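Local coordinates for cyclic nucleotide-binding protein (Ruegeria pomeroyi, PDB 3FX3) that probably acts as a DNA-binding transcription regulator of the Crp family, pairing a cyclic nucleotide-binding domain with a helix-turn-helix domain, at residues S21-H26 / P125-S130; D28-Q33 / S114-S119. All blocks are in the same frame, centred on the assembly; numbering follows the deposited sequence.

Interaction 1 of 2, residues S21-H26 / P125-S130; sequences SLPEQH and PEICIS
I127 sets CG1 beside its backbone N (chi1 -65°) and carries CD1 on in an extended line, while H26 sets CG likewise (chi1 -67°), holding its imidazole in the path of that methyl; the two side chains approach from opposite directions. CD1 ends 3.6 Å from the centroid of the H26 ring and 17° off the ring normal, which defines a CH-pi contact over the face. I127 CD1 is 3.5 Å from H26 NE2, so the methyl is displaced toward the rim. Q25 CG lies over the rim of the opposite face, 3.6 Å above the plane, so aliphatic carbons flank the imidazole on both faces. P23 CG rests 4.1 Å from S130 CB and 4.4 Å from I127 CG2, residues a turn apart on the same side of helix 125-147. S130 OG turns back along its own helix and donates to E126 O at 3.0 Å, approaching the carbonyl from the face opposite to S130 N. C128, next after I127, forms the interchain disulfide with C128 of the second subunit, placing this contact beside the dimer interface. With the serine hydroxyl engaged within its helix, direct contact between the segments rests on dispersion and CH-pi attraction.

Interaction 2 of 2, residues D28-Q33 / S114-S119; sequences DALLSQ and SPVFVS. With PO4 (phosphate ion), chain F.
Q33 reaches over V116 where the short helix 24-31 packs against helix 114-123, two helical elements flanking the beta-roll of the cyclic nucleotide-binding domain. From CB, 4.1 Å from V116 CG1, the Q33 chain runs extended beyond CG (chi2 175°) and crosses the valine at a slant. Its CD lies 3.8 Å from V116 CG1, and OE1 comes to 3.5 Å from V116 CG2, so the amide meets both methyls of the valine. NE2, itself 3.8 Å from V116 CG1, turns back to donate to A29 O at 3.2 Å. The N-H...O angle of 171° is nearly straight and the acceptor lies in the amide plane, although the donor stands 55° out of the A29 carbonyl plane; this bond helps to set the rotation of the amide over V116. Alongside, L30 is buried: its CG comes within 4.4 Å of V116 CG1, and its CD1 meets the F117 ring obliquely. I112 of strand 107-113 and I19 of helix 17-20 also pack on L30, extending the apolar layer toward the sheet. A phosphate ion, probably from the crystallisation liquor, also binds K10 NZ and accepts from S32 OG, which lies 2.9 Å from phosphate O3.

Overall arrangement
Helix 24-31 serves both contacts: its start and the preceding turn meet helix 125-147 in interaction 1, and its end meets helix 114-123 in interaction 2. The centres lie 12 Å apart. L22 of segment 21-26 packs on interaction 2 (L22 CD2 3.6 Å from F117 CE1, L22 CD1 4.3 Å from L30 CD1) and on I131 of helix 125-147, so apolar packing runs from one contact to the other. Interaction 2 falls between residues 26 and 125, nested in the chain loop that interaction 1 closes. Interaction 1 borders the second subunit, whereas the phosphate lies beside interaction 2. Together they tie the N-terminal helices to helix 114-123 of the nucleotide-binding domain and to the start of long helix 125-147.

Interaction 1 of 2, residues S21-H26 / P125-S130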
ATOM      1  N   SER B  21       8.716   9.714  -3.017  1.00 32.22           N
ATOM      2  CA  SER B  21       9.633   8.819  -2.325  1.00 32.06           C
ATOM      3  C   SER B  21      11.056   9.364  -2.186  1.00 31.59           C
ATOM      4  O   SER B  21      11.842   8.817  -1.421  1.00 31.54           O
ATOM      5  CB  SER B  21       9.679   7.488  -3.038  1.00 32.39           C
ATOM      6  OG  SER B  21       8.353   6.944  -3.077  1.00 32.31           O
ATOM      7  N   LEU B  22      11.399  10.397  -2.941  1.00 31.05           N
ATOM      8  CA  LEU B  22      12.763  10.884  -2.960  1.00 31.19           C
ATOM      9  C   LEU B  22      13.062  11.809  -1.770  1.00 30.63           C
ATOM     10  O   LEU B  22      12.199  12.502  -1.276  1.00 30.55           O
ATOM     11  CB  LEU B  22      13.052  11.671  -4.222  1.00 30.46           C
ATOM     12  CG  LEU B  22      12.824  11.011  -5.556  1.00 33.27           C
ATOM     13  CD1 LEU B  22      13.076  12.053  -6.666  1.00 31.12           C
ATOM     14  CD2 LEU B  22      13.684   9.750  -5.738  1.00 33.98           C
ATOM     15  N   PRO B  23      14.306  11.825  -1.322  1.00 30.87           N
ATOM     16  CA  PRO B  23      14.661  12.847  -0.344  1.00 31.18           C
ATOM     17  C   PRO B  23      14.574  14.237  -0.970  1.00 30.79           C
ATOM     18  O   PRO B  23      15.041  14.469  -2.091  1.00 29.28           O
ATOM     19  CB  PRO B  23      16.096  12.484   0.066  1.00 30.89           C
ATOM     20  CG  PRO B  23      16.544  11.409  -0.875  1.00 32.07           C
ATOM     21  CD  PRO B  23      15.466  11.074  -1.819  1.00 31.01           C
ATOM     22  N   GLU B  24      13.925  15.130  -0.241  1.00 31.57           N
ATOM     23  CA  GLU B  24      13.524  16.456  -0.750  1.00 32.21           C
ATOM     24  C   GLU B  24      14.685  17.259  -1.377  1.00 31.77           C
ATOM     25  O   GLU B  24      14.495  17.924  -2.394  1.00 31.92           O
ATOM     26  CB  GLU B  24      12.821  17.251   0.359  1.00 32.05           C
ATOM     27  CG  GLU B  24      13.669  17.393   1.633  1.00 34.96           C
ATOM     28  CD  GLU B  24      12.939  18.099   2.800  1.00 37.02           C
ATOM     29  OE1 GLU B  24      11.699  18.263   2.735  1.00 38.29           O
ATOM     30  OE2 GLU B  24      13.632  18.492   3.777  1.00 38.54           O
ATOM     31  N   GLN B  25      15.890  17.140  -0.820  1.00 31.35           N
ATOM     32  CA  GLN B  25      17.029  17.887  -1.338  1.00 31.75           C
ATOM     33  C   GLN B  25      17.523  17.412  -2.702  1.00 31.03           C
ATOM     34  O   GLN B  25      18.329  18.084  -3.334  1.00 29.89           O
ATOM     35  CB  GLN B  25      18.193  17.908  -0.333  1.00 32.28           C
ATOM     36  CG  GLN B  25      18.977  16.599  -0.209  1.00 35.09           C
ATOM     37  CD  GLN B  25      18.406  15.615   0.834  1.00 37.75           C
ATOM     38  OE1 GLN B  25      17.188  15.610   1.134  1.00 36.04           O
ATOM     39  NE2 GLN B  25      19.303  14.765   1.393  1.00 37.46           N
ATOM     40  N   HIS B  26      17.053  16.254  -3.160  1.00 31.23           N
ATOM     41  CA  HIS B  26      17.514  15.733  -4.435  1.00 31.23           C
ATOM     42  C   HIS B  26      16.483  15.874  -5.543  1.00 30.95           C
ATOM     43  O   HIS B  26      16.799  15.642  -6.719  1.00 31.55           O
ATOM     44  CB  HIS B  26      17.953  14.287  -4.274  1.00 31.74           C
ATOM     45  CG  HIS B  26      19.173  14.128  -3.433  1.00 31.73           C
ATOM     46  ND1 HIS B  26      20.417  14.566  -3.842  1.00 34.22           N
ATOM     47  CD2 HIS B  26      19.348  13.577  -2.210  1.00 32.15           C
ATOM     48  CE1 HIS B  26      21.301  14.314  -2.890  1.00 34.05           C
ATOM     49  NE2 HIS B  26      20.677  13.717  -1.890  1.00 34.82           N
ATOM     50  N   PRO B 125      24.948   5.715  -2.098  1.00 31.10           N
ATOM     51  CA  PRO B 125      23.951   4.712  -1.672  1.00 31.65           C
ATOM     52  C   PRO B 125      23.109   5.156  -0.460  1.00 29.76           C
ATOM     53  O   PRO B 125      22.053   4.592  -0.235  1.00 31.14           O
ATOM     54  CB  PRO B 125      24.797   3.443  -1.406  1.00 32.20           C
ATOM     55  CG  PRO B 125      26.147   3.957  -1.084  1.00 32.59           C
ATOM     56  CD  PRO B 125      26.329   5.281  -1.822  1.00 32.64           C
ATOM     57  N   GLU B 126      23.505   6.227   0.203  1.00 28.37           N
ATOM     58  CA  GLU B 126      22.662   6.878   1.182  1.00 27.92           C
ATOM     59  C   GLU B 126      21.347   7.397   0.578  1.00 27.07           C
ATOM     60  O   GLU B 126      20.327   7.449   1.255  1.00 25.29           O
ATOM     61  CB  GLU B 126      23.420   8.003   1.852  1.00 28.37           C
ATOM     62  CG  GLU B 126      24.662   7.490   2.670  1.00 32.36           C
ATOM     63  CD  GLU B 126      24.277   6.627   3.861  1.00 36.10           C
ATOM     64  OE1 GLU B 126      23.098   6.722   4.317  1.00 38.75           O
ATOM     65  OE2 GLU B 126      25.134   5.840   4.332  1.00 38.95           O
ATOM     66  N   ILE B 127      21.354   7.690  -0.711  1.00 25.49           N
ATOM     67  CA  ILE B 127      20.149   8.121  -1.378  1.00 24.73           C
ATOM     68  C   ILE B 127      19.178   6.957  -1.496  1.00 25.40           C
ATOM     69  O   ILE B 127      18.010   7.086  -1.119  1.00 25.08           O
ATOM     70  CB  ILE B 127      20.468   8.781  -2.723  1.00 24.15           C
ATOM     71  CG1 ILE B 127      21.268  10.067  -2.442  1.00 24.93           C
ATOM     72  CG2 ILE B 127      19.189   9.071  -3.533  1.00 21.21           C
ATOM     73  CD1 ILE B 127      21.711  10.869  -3.709  1.00 24.80           C
ATOM     74  N   CYS B 128      19.648   5.806  -1.955  1.00 25.75           N
ATOM     75  CA  CYS B 128      18.756   4.632  -2.072  1.00 26.08           C
ATOM     76  C   CYS B 128      18.294   4.180  -0.687  1.00 24.92           C
ATOM     77  O   CYS B 128      17.117   3.851  -0.505  1.00 25.60           O
ATOM     78  CB  CYS B 128      19.451   3.488  -2.839  1.00 27.57           C
ATOM     79  SG  CYS B 128      18.432   1.939  -2.980  1.00 32.56           S
ATOM     80  N   ILE B 129      19.165   4.267   0.316  1.00 24.45           N
ATOM     81  CA  ILE B 129      18.766   3.937   1.682  1.00 25.00           C
ATOM     82  C   ILE B 129      17.607   4.818   2.163  1.00 25.45           C
ATOM     83  O   ILE B 129      16.666   4.287   2.742  1.00 24.67           O
ATOM     84  CB  ILE B 129      19.939   3.967   2.657  1.00 24.75           C
ATOM     85  CG1 ILE B 129      20.899   2.803   2.355  1.00 25.76           C
ATOM     86  CG2 ILE B 129      19.503   3.911   4.159  1.00 25.27           C
ATOM     87  CD1 ILE B 129      22.249   2.986   3.014  1.00 22.58           C
ATOM     88  N   SER B 130      17.656   6.141   1.911  1.00 25.90           N
ATOM     89  CA  SER B 130      16.541   7.048   2.309  1.00 25.76           C
ATOM     90  C   SER B 130      15.283   6.743   1.575  1.00 24.24           C
ATOM     91  O   SER B 130      14.226   6.714   2.166  1.00 23.91           O
ATOM     92  CB  SER B 130      16.871   8.512   2.051  1.00 26.16           C
ATOM     93  OG  SER B 130      18.057   8.714   2.748  1.00 31.47           O
TER
HETATM   94  O   HOH W   1      12.907   9.555   0.939  1.00 29.80           O

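Interaction 2 of 2, residues D28-Q33 / S114-S119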
ATOM      1  N   ASP B  28      14.902  18.562  -6.988  1.00 31.92           N
ATOM      2  CA  ASP B  28      15.004  19.618  -8.021  1.00 33.72           C
ATOM      3  C   ASP B  28      16.017  19.226  -9.091  1.00 33.81           C
ATOM      4  O   ASP B  28      15.749  19.365 -10.289  1.00 34.56           O
ATOM      5  CB  ASP B  28      15.434  20.969  -7.426  1.00 34.37           C
ATOM      6  CG  ASP B  28      14.325  21.673  -6.658  1.00 38.56           C
ATOM      7  OD1 ASP B  28      13.142  21.286  -6.798  1.00 42.73           O
ATOM      8  OD2 ASP B  28      14.643  22.646  -5.911  1.00 45.27           O
ATOM      9  N   ALA B  29      17.173  18.729  -8.660  1.00 33.68           N
ATOM     10  CA  ALA B  29      18.232  18.353  -9.595  1.00 33.69           C
ATOM     11  C   ALA B  29      17.719  17.258 -10.539  1.00 33.25           C
ATOM     12  O   ALA B  29      18.006  17.290 -11.732  1.00 33.97           O
ATOM     13  CB  ALA B  29      19.516  17.896  -8.840  1.00 33.42           C
ATOM     14  N   LEU B  30      16.936  16.321 -10.024  1.00 32.97           N
ATOM     15  CA  LEU B  30      16.436  15.222 -10.865  1.00 32.78           C
ATOM     16  C   LEU B  30      15.327  15.684 -11.835  1.00 32.37           C
ATOM     17  O   LEU B  30      15.340  15.322 -13.012  1.00 31.74           O
ATOM     18  CB  LEU B  30      15.998  14.053 -10.007  1.00 32.67           C
ATOM     19  CG  LEU B  30      15.397  12.818 -10.694  1.00 34.70           C
ATOM     20  CD1 LEU B  30      15.718  11.547  -9.964  1.00 35.36           C
ATOM     21  CD2 LEU B  30      13.891  12.949 -10.760  1.00 36.12           C
ATOM     22  N   LEU B  31      14.397  16.511 -11.347  1.00 31.28           N
ATOM     23  CA  LEU B  31      13.355  17.077 -12.190  1.00 30.16           C
ATOM     24  C   LEU B  31      13.945  17.925 -13.324  1.00 29.88           C
ATOM     25  O   LEU B  31      13.366  17.998 -14.424  1.00 28.69           O
ATOM     26  CB  LEU B  31      12.381  17.926 -11.369  1.00 30.20           C
ATOM     27  CG  LEU B  31      11.461  17.202 -10.370  1.00 29.83           C
ATOM     28  CD1 LEU B  31      10.531  18.216  -9.737  1.00 28.63           C
ATOM     29  CD2 LEU B  31      10.667  16.061 -11.006  1.00 29.92           C
ATOM     30  N   SER B  32      15.093  18.553 -13.068  1.00 29.72           N
ATOM     31  CA  SER B  32      15.756  19.375 -14.084  1.00 30.54           C
ATOM     32  C   SER B  32      16.329  18.533 -15.212  1.00 30.12           C
ATOM     33  O   SER B  32      16.684  19.082 -16.223  1.00 29.04           O
ATOM     34  CB  SER B  32      16.894  20.220 -13.485  1.00 31.34           C
ATOM     35  OG  SER B  32      16.390  21.359 -12.792  1.00 35.10           O
ATOM     36  N   GLN B  33      16.417  17.207 -15.027  1.00 30.00           N
ATOM     37  CA  GLN B  33      16.908  16.317 -16.070  1.00 30.20           C
ATOM     38  C   GLN B  33      15.770  15.571 -16.771  1.00 29.83           C
ATOM     39  O   GLN B  33      16.013  14.658 -17.553  1.00 29.99           O
ATOM     40  CB  GLN B  33      17.922  15.361 -15.465  1.00 30.59           C
ATOM     41  CG  GLN B  33      19.175  16.117 -15.028  1.00 33.33           C
ATOM     42  CD  GLN B  33      20.147  15.234 -14.330  1.00 36.31           C
ATOM     43  OE1 GLN B  33      20.923  14.537 -14.982  1.00 39.71           O
ATOM     44  NE2 GLN B  33      20.132  15.251 -12.986  1.00 37.59           N
ATOM     45  N   SER B 114      16.252   6.640 -16.909  1.00 26.66           N
ATOM     46  CA  SER B 114      16.672   5.696 -15.888  1.00 27.86           C
ATOM     47  C   SER B 114      18.095   5.926 -15.391  1.00 27.60           C
ATOM     48  O   SER B 114      18.309   5.926 -14.173  1.00 27.38           O
ATOM     49  CB  SER B 114      16.550   4.261 -16.410  1.00 28.39           C
ATOM     50  OG  SER B 114      15.204   4.026 -16.751  1.00 33.33           O
ATOM     51  N   PRO B 115      19.061   6.133 -16.314  1.00 27.70           N
ATOM     52  CA  PRO B 115      20.422   6.326 -15.813  1.00 28.45           C
ATOM     53  C   PRO B 115      20.572   7.556 -14.922  1.00 29.04           C
ATOM     54  O   PRO B 115      21.419   7.540 -14.046  1.00 28.91           O
ATOM     55  CB  PRO B 115      21.297   6.420 -17.089  1.00 28.73           C
ATOM     56  CG  PRO B 115      20.429   5.797 -18.209  1.00 28.52           C
ATOM     57  CD  PRO B 115      19.000   6.203 -17.790  1.00 27.78           C
ATOM     58  N   VAL B 116      19.720   8.570 -15.067  1.00 28.73           N
ATOM     59  CA  VAL B 116      19.814   9.735 -14.189  1.00 29.37           C
ATOM     60  C   VAL B 116      19.502   9.338 -12.735  1.00 30.44           C
ATOM     61  O   VAL B 116      20.165   9.783 -11.786  1.00 30.19           O
ATOM     62  CB  VAL B 116      18.861  10.850 -14.664  1.00 30.21           C
ATOM     63  CG1 VAL B 116      18.572  11.855 -13.543  1.00 30.33           C
ATOM     64  CG2 VAL B 116      19.438  11.523 -15.966  1.00 29.62           C
ATOM     65  N   PHE B 117      18.492   8.501 -12.567  1.00 29.73           N
ATOM     66  CA  PHE B 117      18.073   8.078 -11.251  1.00 30.01           C
ATOM     67  C   PHE B 117      19.036   7.010 -10.697  1.00 29.27           C
ATOM     68  O   PHE B 117      19.459   7.073  -9.542  1.00 29.52           O
ATOM     69  CB  PHE B 117      16.644   7.552 -11.347  1.00 30.23           C
ATOM     70  CG  PHE B 117      16.011   7.214 -10.040  1.00 33.19           C
ATOM     71  CD1 PHE B 117      16.325   7.885  -8.878  1.00 36.35           C
ATOM     72  CD2 PHE B 117      15.053   6.237  -9.976  1.00 35.20           C
ATOM     73  CE1 PHE B 117      15.694   7.541  -7.668  1.00 36.27           C
ATOM     74  CE2 PHE B 117      14.435   5.905  -8.779  1.00 36.05           C
ATOM     75  CZ  PHE B 117      14.757   6.569  -7.632  1.00 34.90           C
ATOM     76  N   VAL B 118      19.365   6.022 -11.514  1.00 28.29           N
ATOM     77  CA  VAL B 118      20.255   4.961 -11.084  1.00 27.60           C
ATOM     78  C   VAL B 118      21.660   5.468 -10.719  1.00 27.44           C
ATOM     79  O   VAL B 118      22.233   5.071  -9.674  1.00 25.94           O
ATOM     80  CB  VAL B 118      20.300   3.821 -12.139  1.00 27.79           C
ATOM     81  CG1 VAL B 118      21.439   2.879 -11.868  1.00 26.43           C
ATOM     82  CG2 VAL B 118      18.944   3.047 -12.127  1.00 26.06           C
ATOM     83  N   SER B 119      22.205   6.371 -11.522  1.00 26.65           N
ATOM     84  CA  SER B 119      23.565   6.789 -11.293  1.00 28.17           C
ATOM     85  C   SER B 119      23.677   7.570  -9.970  1.00 28.19           C
ATOM     86  O   SER B 119      24.655   7.397  -9.228  1.00 27.54           O
ATOM     87  CB  SER B 119      24.134   7.579 -12.464  1.00 28.45           C
ATOM     88  OG  SER B 119      23.566   8.867 -12.461  1.00 34.09           O
TER
HETATM   89  P   PO4 F 235      15.009  22.690 -16.277  1.00 75.68           P
HETATM   90  O1  PO4 F 235      15.885  21.686 -17.005  1.00 75.14           O
HETATM   91  O2  PO4 F 235      13.637  22.117 -15.946  1.00 73.15           O
HETATM   92  O3  PO4 F 235      15.766  23.124 -15.036  1.00 72.98           O
HETATM   93  O4  PO4 F 235      14.736  23.867 -17.195  1.00 76.35           O